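Local coordinates for protein hydrogenase maturation factor (Thermoanaerobacter tengcongensis, PDB 3VTH) that probably transfers the carbamoyl group of carbamoyl phosphate, with ATP, to the C-terminal cysteine of HypE during [NiFe]-hydrogenase maturation, at residues Val398-Gly406 against Val452-Asp460; Lys549-Gly557 against Val570-Ile581. All coordinates share one frame; numbering follows the deposited sequence.

Interaction 1 of 2, residues Val398-Gly406 against Val452-Asp460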
loop_
_atom_site.group_PDB
_atom_site.type_symbol
_atom_site.label_atom_id
_atom_site.label_comp_id
_atom_site.label_asym_id
_atom_site.label_seq_id
_atom_site.Cartn_x
_atom_site.Cartn_y
_atom_site.Cartn_z
ATOM N N VAL A 398 -15.200 -17.795 3.357
ATOM C CA VAL A 398 -15.793 -17.040 4.475
ATOM C C VAL A 398 -17.217 -17.474 4.795
ATOM O O VAL A 398 -17.935 -17.964 3.927
ATOM C CB VAL A 398 -15.742 -15.497 4.280
ATOM C CG1 VAL A 398 -14.319 -15.034 4.265
ATOM C CG2 VAL A 398 -16.490 -15.052 3.017
ATOM N N LYS A 399 -17.594 -17.272 6.059
ATOM C CA LYS A 399 -18.932 -17.556 6.554
ATOM C C LYS A 399 -19.985 -16.756 5.769
ATOM O O LYS A 399 -20.953 -17.315 5.249
ATOM C CB LYS A 399 -18.988 -17.213 8.049
ATOM C CG LYS A 399 -19.647 -18.271 8.925
ATOM C CD LYS A 399 -21.177 -18.266 8.837
ATOM C CE LYS A 399 -21.800 -19.271 9.811
ATOM N NZ LYS A 399 -21.536 -20.689 9.419
ATOM N N ALA A 400 -19.773 -15.442 5.689
ATOM C CA ALA A 400 -20.657 -14.529 4.964
ATOM C C ALA A 400 -19.779 -13.344 4.558
ATOM O O ALA A 400 -18.668 -13.245 5.045
ATOM C CB ALA A 400 -21.802 -14.072 5.885
ATOM N N SER A 401 -20.261 -12.466 3.679
ATOM C CA SER A 401 -19.484 -11.274 3.292
ATOM C C SER A 401 -19.473 -10.205 4.390
ATOM O O SER A 401 -20.521 -9.819 4.936
ATOM C CB SER A 401 -19.968 -10.672 1.970
ATOM O OG SER A 401 -19.489 -11.425 0.864
ATOM N N ILE A 402 -18.274 -9.737 4.706
ATOM C CA ILE A 402 -18.089 -8.722 5.740
ATOM C C ILE A 402 -17.478 -7.489 5.093
ATOM O O ILE A 402 -16.592 -7.606 4.255
ATOM C CB ILE A 402 -17.169 -9.244 6.870
ATOM C CG1 ILE A 402 -17.952 -10.246 7.739
ATOM C CG2 ILE A 402 -16.602 -8.073 7.739
ATOM C CD1 ILE A 402 -17.089 -11.059 8.690
ATOM N N LEU A 403 -17.979 -6.313 5.455
ATOM C CA LEU A 403 -17.275 -5.082 5.137
ATOM C C LEU A 403 -16.559 -4.608 6.405
ATOM O O LEU A 403 -17.188 -4.397 7.430
ATOM C CB LEU A 403 -18.260 -4.014 4.643
ATOM C CG LEU A 403 -17.741 -2.570 4.545
ATOM C CD1 LEU A 403 -16.649 -2.425 3.455
ATOM C CD2 LEU A 403 -18.914 -1.640 4.262
ATOM N N ALA A 404 -15.244 -4.447 6.317
ATOM C CA ALA A 404 -14.452 -3.854 7.388
ATOM C C ALA A 404 -14.080 -2.442 6.956
ATOM O O ALA A 404 -13.493 -2.256 5.898
ATOM C CB ALA A 404 -13.213 -4.693 7.663
ATOM N N VAL A 405 -14.452 -1.456 7.776
ATOM C CA VAL A 405 -14.442 -0.062 7.357
ATOM C C VAL A 405 -13.086 0.604 7.524
ATOM O O VAL A 405 -12.871 1.701 6.998
ATOM C CB VAL A 405 -15.550 0.781 8.048
ATOM C CG1 VAL A 405 -16.960 0.293 7.616
ATOM C CG2 VAL A 405 -15.380 0.804 9.567
ATOM N N GLY A 406 -12.183 -0.049 8.254
ATOM C CA GLY A 406 -10.834 0.510 8.463
ATOM C C GLY A 406 -10.766 1.499 9.612
ATOM O O GLY A 406 -11.648 1.520 10.488
ATOM N N VAL A 452 -20.080 -7.765 -4.087
ATOM C CA VAL A 452 -20.145 -7.933 -2.643
ATOM C C VAL A 452 -21.381 -7.216 -2.089
ATOM O O VAL A 452 -21.577 -6.017 -2.309
ATOM C CB VAL A 452 -18.869 -7.380 -1.929
ATOM C CG1 VAL A 452 -18.942 -7.625 -0.426
ATOM C CG2 VAL A 452 -17.582 -7.984 -2.525
ATOM N N ASP A 453 -22.212 -7.953 -1.368
ATOM C CA ASP A 453 -23.275 -7.342 -0.578
ATOM C C ASP A 453 -23.003 -7.648 0.897
ATOM O O ASP A 453 -23.323 -8.737 1.381
ATOM C CB ASP A 453 -24.662 -7.834 -1.046
ATOM C CG ASP A 453 -25.062 -7.270 -2.425
ATOM O OD1 ASP A 453 -24.438 -6.291 -2.917
ATOM O OD2 ASP A 453 -26.013 -7.812 -3.021
ATOM N N PRO A 454 -22.366 -6.701 1.615
ATOM C CA PRO A 454 -21.987 -6.971 2.990
ATOM C C PRO A 454 -23.178 -7.425 3.822
ATOM O O PRO A 454 -24.279 -6.878 3.691
ATOM C CB PRO A 454 -21.477 -5.614 3.486
ATOM C CG PRO A 454 -20.950 -4.962 2.243
ATOM C CD PRO A 454 -21.911 -5.372 1.171
ATOM N N GLU A 455 -22.946 -8.432 4.656
ATOM C CA GLU A 455 -23.970 -8.917 5.587
ATOM C C GLU A 455 -23.696 -8.458 7.024
ATOM O O GLU A 455 -24.613 -8.331 7.829
ATOM C CB GLU A 455 -24.105 -10.436 5.472
ATOM C CG GLU A 455 -24.640 -10.846 4.085
ATOM C CD GLU A 455 -25.013 -12.324 3.963
ATOM O OE1 GLU A 455 -24.253 -13.181 4.469
ATOM O OE2 GLU A 455 -26.055 -12.634 3.329
ATOM N N VAL A 456 -22.426 -8.179 7.323
ATOM C CA VAL A 456 -22.013 -7.724 8.642
ATOM C C VAL A 456 -20.933 -6.670 8.414
ATOM O O VAL A 456 -20.143 -6.783 7.461
ATOM C CB VAL A 456 -21.462 -8.905 9.511
ATOM C CG1 VAL A 456 -20.827 -8.414 10.790
ATOM C CG2 VAL A 456 -22.587 -9.917 9.860
ATOM N N VAL A 457 -20.913 -5.639 9.257
ATOM C CA VAL A 457 -19.889 -4.595 9.153
ATOM C C VAL A 457 -19.006 -4.613 10.403
ATOM O O VAL A 457 -19.519 -4.680 11.532
ATOM C CB VAL A 457 -20.505 -3.187 8.928
ATOM C CG1 VAL A 457 -21.411 -2.783 10.103
ATOM C CG2 VAL A 457 -19.400 -2.124 8.764
ATOM N N ALA A 458 -17.690 -4.578 10.192
ATOM C CA ALA A 458 -16.725 -4.539 11.274
ATOM C C ALA A 458 -16.093 -3.148 11.302
ATOM O O ALA A 458 -15.822 -2.539 10.245
ATOM C CB ALA A 458 -15.648 -5.610 11.092
ATOM N N HIS A 459 -15.882 -2.642 12.512
ATOM C CA HIS A 459 -15.382 -1.279 12.674
ATOM C C HIS A 459 -14.552 -1.158 13.944
ATOM O O HIS A 459 -14.601 -2.037 14.823
ATOM C CB HIS A 459 -16.558 -0.284 12.692
ATOM C CG HIS A 459 -17.471 -0.440 13.870
ATOM N ND1 HIS A 459 -17.211 0.131 15.103
ATOM C CD2 HIS A 459 -18.643 -1.100 13.999
ATOM C CE1 HIS A 459 -18.193 -0.172 15.937
ATOM N NE2 HIS A 459 -19.076 -0.915 15.288
ATOM N N ASP A 460 -13.791 -0.069 14.034
ATOM C CA ASP A 460 -12.984 0.218 15.202
ATOM C C ASP A 460 -13.862 0.616 16.386
ATOM O O ASP A 460 -14.936 1.219 16.214
ATOM C CB ASP A 460 -12.016 1.370 14.892
ATOM C CG ASP A 460 -10.783 1.361 15.798
ATOM O OD1 ASP A 460 -9.736 0.844 15.368
ATOM O OD2 ASP A 460 -10.853 1.889 16.928
HETATM O O HOH W 1 -21.388 -10.725 -0.947
HETATM O O HOH W 2 -14.067 2.190 12.307
#
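Leu403 pairs through both of its backbone polar atoms with the strand 456-460, and the two strands run parallel at an angle of 20°. Leu403 N donates to Val456 O at 3.0 Å, and Leu403 O accepts from Ala458 N at 2.8 Å. Val405 N then donates to Ala458 O. At the start of the pairing, Ser401 O takes Glu455 N at 2.8 Å and, weakly, Val456 N.

Apolar contacts form on both faces of the sheet. On one face Ile402 lies beside Val456 and also reaches Ala458 CB with CG2. On the other, Leu403 CB packs on Pro454 CG at 3.7 Å. Val405 CG1 meets Val457 CG2 at 3.6 Å. Val457 turns CG1 between its backbone N and carbonyl carbon (chi1 61°), which leaves CG2 anti to N and facing Val405. Val405 CG2 also touches His459 CB.

Two waters join the ends. One links Ser401 OG to Asp453 N, while Ser401 OG also bonds to Thr416 O. The other links Gly406 O to Asp460 N. Asp460 OD2 bonds to His462 N, and OD1 to ND1 of the iron ligand His483, so this second-shell carboxylate is held at both oxygens and would help orient that ligand.

The two strands are neighbours inside a six-stranded mixed sheet of the Kae1-like domain, an actin-like ATPase fold. Strand 402-404 is flanked by 414-417, and 456-460 by the edge strand 478-481. Helix 737-749 packs against Ile402, Ala404 and Ala458, and helix 466-473 against Val405, Val457 and His459.

Interaction 2 of 2, residues Lys549-Gly557 against Val570-Ile581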
loop_
_atom_site.group_PDB
_atom_site.type_symbol
_atom_site.label_atom_id
_atom_site.label_comp_id
_atom_site.label_asym_id
_atom_site.label_seq_id
_atom_site.Cartn_x
_atom_site.Cartn_y
_atom_site.Cartn_z
ATOM N N LYS A 549 1.110 17.741 16.999
ATOM C CA LYS A 549 2.067 18.595 16.287
ATOM C C LYS A 549 3.000 19.440 17.172
ATOM O O LYS A 549 4.154 19.673 16.805
ATOM C CB LYS A 549 1.355 19.449 15.225
ATOM C CG LYS A 549 0.980 18.619 13.967
ATOM C CD LYS A 549 -0.198 19.202 13.176
ATOM C CE LYS A 549 0.088 20.629 12.698
ATOM N NZ LYS A 549 -0.914 21.079 11.696
ATOM N N LYS A 550 2.510 19.894 18.324
ATOM C CA LYS A 550 3.370 20.593 19.288
ATOM C C LYS A 550 3.946 19.580 20.285
ATOM O O LYS A 550 3.463 19.451 21.412
ATOM C CB LYS A 550 2.610 21.719 19.994
ATOM C CG LYS A 550 2.203 22.869 19.069
ATOM C CD LYS A 550 2.033 24.161 19.827
ATOM C CE LYS A 550 2.125 25.365 18.897
ATOM N NZ LYS A 550 2.868 26.495 19.546
ATOM N N ILE A 551 4.976 18.857 19.851
ATOM C CA ILE A 551 5.462 17.692 20.587
ATOM C C ILE A 551 6.183 18.003 21.899
ATOM O O ILE A 551 6.370 17.108 22.716
ATOM C CB ILE A 551 6.323 16.732 19.715
ATOM C CG1 ILE A 551 7.681 17.347 19.377
ATOM C CG2 ILE A 551 5.551 16.298 18.451
ATOM C CD1 ILE A 551 8.622 16.362 18.674
ATOM N N TYR A 552 6.591 19.253 22.108
ATOM C CA TYR A 552 7.121 19.612 23.423
ATOM C C TYR A 552 6.037 19.442 24.502
ATOM O O TYR A 552 6.355 19.170 25.652
ATOM C CB TYR A 552 7.738 21.020 23.442
ATOM C CG TYR A 552 6.760 22.133 23.124
ATOM C CD1 TYR A 552 6.522 22.524 21.802
ATOM C CD2 TYR A 552 6.081 22.807 24.149
ATOM C CE1 TYR A 552 5.621 23.553 21.510
ATOM C CE2 TYR A 552 5.186 23.835 23.867
ATOM C CZ TYR A 552 4.960 24.202 22.550
ATOM O OH TYR A 552 4.070 25.215 22.270
ATOM N N ARG A 553 4.763 19.567 24.110
ATOM C CA ARG A 553 3.630 19.302 25.004
ATOM C C ARG A 553 3.528 17.825 25.362
ATOM O O ARG A 553 3.158 17.463 26.482
ATOM C CB ARG A 553 2.317 19.754 24.365
ATOM C CG ARG A 553 2.207 21.263 24.107
ATOM C CD ARG A 553 0.915 21.589 23.355
ATOM N NE ARG A 553 -0.291 21.241 24.114
ATOM C CZ ARG A 553 -1.101 22.121 24.703
ATOM N NH1 ARG A 553 -0.867 23.428 24.626
ATOM N NH2 ARG A 553 -2.163 21.690 25.369
ATOM N N THR A 554 3.850 16.969 24.399
ATOM C CA THR A 554 3.892 15.540 24.648
ATOM C C THR A 554 5.003 15.239 25.641
ATOM O O THR A 554 4.794 14.489 26.594
ATOM C CB THR A 554 4.109 14.728 23.349
ATOM O OG1 THR A 554 2.930 14.822 22.552
ATOM C CG2 THR A 554 4.360 13.256 23.671
ATOM N N ALA A 555 6.174 15.839 25.432
ATOM C CA ALA A 555 7.287 15.651 26.362
ATOM C C ALA A 555 6.926 16.110 27.779
ATOM O O ALA A 555 7.250 15.433 28.753
ATOM C CB ALA A 555 8.540 16.367 25.870
ATOM N N LEU A 556 6.272 17.263 27.900
ATOM C CA LEU A 556 5.850 17.762 29.220
ATOM C C LEU A 556 4.892 16.791 29.926
ATOM O O LEU A 556 4.990 16.552 31.137
ATOM C CB LEU A 556 5.207 19.144 29.095
ATOM C CG LEU A 556 6.179 20.275 28.757
ATOM C CD1 LEU A 556 5.423 21.535 28.434
ATOM C CD2 LEU A 556 7.164 20.506 29.927
ATOM N N GLY A 557 3.953 16.255 29.165
ATOM C CA GLY A 557 3.096 15.187 29.662
ATOM C C GLY A 557 3.892 14.008 30.210
ATOM O O GLY A 557 3.609 13.522 31.306
ATOM N N VAL A 570 12.644 22.391 30.134
ATOM C CA VAL A 570 11.450 23.143 30.552
ATOM C C VAL A 570 11.648 24.668 30.457
ATOM O O VAL A 570 10.728 25.398 30.103
ATOM C CB VAL A 570 10.902 22.721 31.968
ATOM C CG1 VAL A 570 10.622 21.216 32.029
ATOM C CG2 VAL A 570 11.853 23.102 33.059
ATOM N N GLU A 571 12.861 25.136 30.741
ATOM C CA GLU A 571 13.181 26.565 30.633
ATOM C C GLU A 571 13.034 27.162 29.238
ATOM O O GLU A 571 12.831 28.370 29.114
ATOM C CB GLU A 571 14.577 26.845 31.175
ATOM C CG GLU A 571 14.591 26.978 32.678
ATOM C CD GLU A 571 15.956 27.336 33.225
ATOM O OE1 GLU A 571 16.975 27.093 32.529
ATOM O OE2 GLU A 571 16.007 27.858 34.358
ATOM N N GLN A 572 13.129 26.311 28.211
ATOM C CA GLN A 572 12.962 26.713 26.814
ATOM C C GLN A 572 11.495 26.933 26.474
ATOM O O GLN A 572 11.180 27.624 25.504
ATOM C CB GLN A 572 13.502 25.639 25.862
ATOM C CG GLN A 572 15.027 25.500 25.811
ATOM C CD GLN A 572 15.456 24.374 24.873
ATOM O OE1 GLN A 572 15.616 24.577 23.666
ATOM N NE2 GLN A 572 15.635 23.178 25.426
ATOM N N VAL A 573 10.596 26.318 27.240
ATOM C CA VAL A 573 9.170 26.562 27.039
ATOM C C VAL A 573 8.803 27.943 27.589
ATOM O O VAL A 573 9.260 28.350 28.675
ATOM C CB VAL A 573 8.271 25.403 27.596
ATOM C CG1 VAL A 573 6.794 25.654 27.296
ATOM C CG2 VAL A 573 8.684 24.084 26.965
ATOM N N ASP A 574 8.030 28.682 26.793
ATOM C CA ASP A 574 7.517 29.992 27.192
ATOM C C ASP A 574 6.800 29.836 28.531
ATOM O O ASP A 574 5.981 28.924 28.713
ATOM C CB ASP A 574 6.590 30.562 26.102
ATOM C CG ASP A 574 5.827 31.806 26.556
ATOM O OD1 ASP A 574 4.612 31.679 26.824
ATOM O OD2 ASP A 574 6.425 32.903 26.648
ATOM N N SER A 575 7.149 30.720 29.459
ATOM C CA SER A 575 6.775 30.630 30.869
ATOM C C SER A 575 5.261 30.577 31.125
ATOM O O SER A 575 4.789 29.804 31.961
ATOM C CB SER A 575 7.410 31.803 31.617
ATOM O OG SER A 575 7.062 31.802 32.984
ATOM N N ARG A 576 4.512 31.405 30.403
ATOM C CA ARG A 576 3.066 31.473 30.568
ATOM C C ARG A 576 2.405 30.219 30.003
ATOM O O ARG A 576 1.563 29.613 30.663
ATOM C CB ARG A 576 2.510 32.759 29.946
ATOM C CG ARG A 576 2.781 33.980 30.827
ATOM C CD ARG A 576 2.893 35.298 30.060
ATOM N NE ARG A 576 3.740 36.236 30.795
ATOM C CZ ARG A 576 3.838 37.544 30.557
ATOM N NH1 ARG A 576 3.135 38.120 29.589
ATOM N NH2 ARG A 576 4.646 38.288 31.301
ATOM N N GLU A 577 2.819 29.815 28.804
ATOM C CA GLU A 577 2.342 28.576 28.202
ATOM C C GLU A 577 2.651 27.347 29.068
ATOM O O GLU A 577 1.808 26.452 29.202
ATOM C CB GLU A 577 2.913 28.404 26.792
ATOM C CG GLU A 577 2.456 27.128 26.075
ATOM C CD GLU A 577 2.948 27.039 24.635
ATOM O OE1 GLU A 577 3.835 27.835 24.241
ATOM O OE2 GLU A 577 2.440 26.171 23.894
ATOM N N LEU A 578 3.843 27.313 29.663
ATOM C CA LEU A 578 4.229 26.215 30.553
ATOM C C LEU A 578 3.275 26.090 31.750
ATOM O O LEU A 578 2.775 25.004 32.039
ATOM C CB LEU A 578 5.672 26.371 31.051
ATOM C CG LEU A 578 6.121 25.327 32.086
ATOM C CD1 LEU A 578 6.217 23.933 31.440
ATOM C CD2 LEU A 578 7.446 25.716 32.732
ATOM N N ASP A 579 3.044 27.206 32.435
ATOM C CA ASP A 579 2.128 27.263 33.576
ATOM C C ASP A 579 0.761 26.671 33.212
ATOM O O ASP A 579 0.203 25.854 33.951
ATOM C CB ASP A 579 1.960 28.718 34.023
ATOM C CG ASP A 579 1.186 28.851 35.330
ATOM O OD1 ASP A 579 1.671 28.338 36.368
ATOM O OD2 ASP A 579 0.106 29.495 35.320
ATOM N N ILE A 580 0.242 27.082 32.063
ATOM C CA ILE A 580 -1.076 26.665 31.616
ATOM C C ILE A 580 -1.121 25.170 31.331
ATOM O O ILE A 580 -2.048 24.466 31.770
ATOM C CB ILE A 580 -1.526 27.512 30.407
ATOM C CG1 ILE A 580 -1.777 28.954 30.878
ATOM C CG2 ILE A 580 -2.745 26.895 29.721
ATOM C CD1 ILE A 580 -2.001 29.971 29.769
ATOM N N ILE A 581 -0.112 24.680 30.612
ATOM C CA ILE A 581 -0.029 23.258 30.293
ATOM C C ILE A 581 -0.020 22.420 31.577
ATOM O O ILE A 581 -0.786 21.465 31.694
ATOM C CB ILE A 581 1.216 22.928 29.422
ATOM C CG1 ILE A 581 1.035 23.479 28.005
ATOM C CG2 ILE A 581 1.477 21.401 29.366
ATOM C CD1 ILE A 581 2.321 23.510 27.168
HETATM O O HOH W 3 0.594 24.761 22.853
#
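Glu577 OE2 is gripped by the hydroxyl of Tyr552 and by a water. Tyr552 OH donates to it over a very short 2.5 Å. The water donates to the same oxygen and accepts from Arg553 NH1 at 2.7 Å. The arrangement is a helix-helix contact in the second subdomain of the Kae1-like domain, where helices 551-557 and 575-581 cross at -50°.

The carboxylate meets the tyrosine at the ring edge, and the two planes stand 84° apart. Glu577 reaches across with CG anti to its backbone N (chi1 -180°) and the chain extended beyond it. Lys550 NZ donates to Tyr552 OH at 3.2 Å, so the hydroxyl has partners from both segments. Lys550 and Arg553 lie too far from Glu577 for a salt bridge, but their charges would probably favour an ionised carboxylate. Arg553 NH2 bonds to Pro542 O, which ties the guanidinium to the strand 530-542.

The rest of the contact is largely apolar. Leu556 CD2 touches Val570 CG1 and Leu578 CD1, and Leu556 crosses Leu578 at about a right angle. Leu556 CD1 reaches Ile581 CD1 at 3.9 Å. Val573 CG2 approaches Tyr552 CD2 at 4.0 Å. Asp574 is the N-cap of helix 575-581, accepting from Glu577 N through OD1. Ile581 CG1 lies over one face of the Arg553 guanidinium, 3.9 Å above its plane and offset toward the rim.

Interaction 1 comes first along the chain and closes before interaction 2 opens. Their centres are 44 Å apart, and their nearest atoms about 20 Å, so they do not touch. Interaction 1 joins two parallel strands of the six-stranded sheet in the first part of the Kae1-like domain. Interaction 2 joins helices of the second subdomain, away from the annotated sites. The two share no sheet or helix. The iron ligands come from both parts: His483 and His487 from the first, Asp507 and Asp734 from the second. Interaction 1 reaches the iron site through Asp460 at its C-terminal end. Interaction 2 lies 36 Å from the centre of the chain, among helices that pack on the strand 530-542.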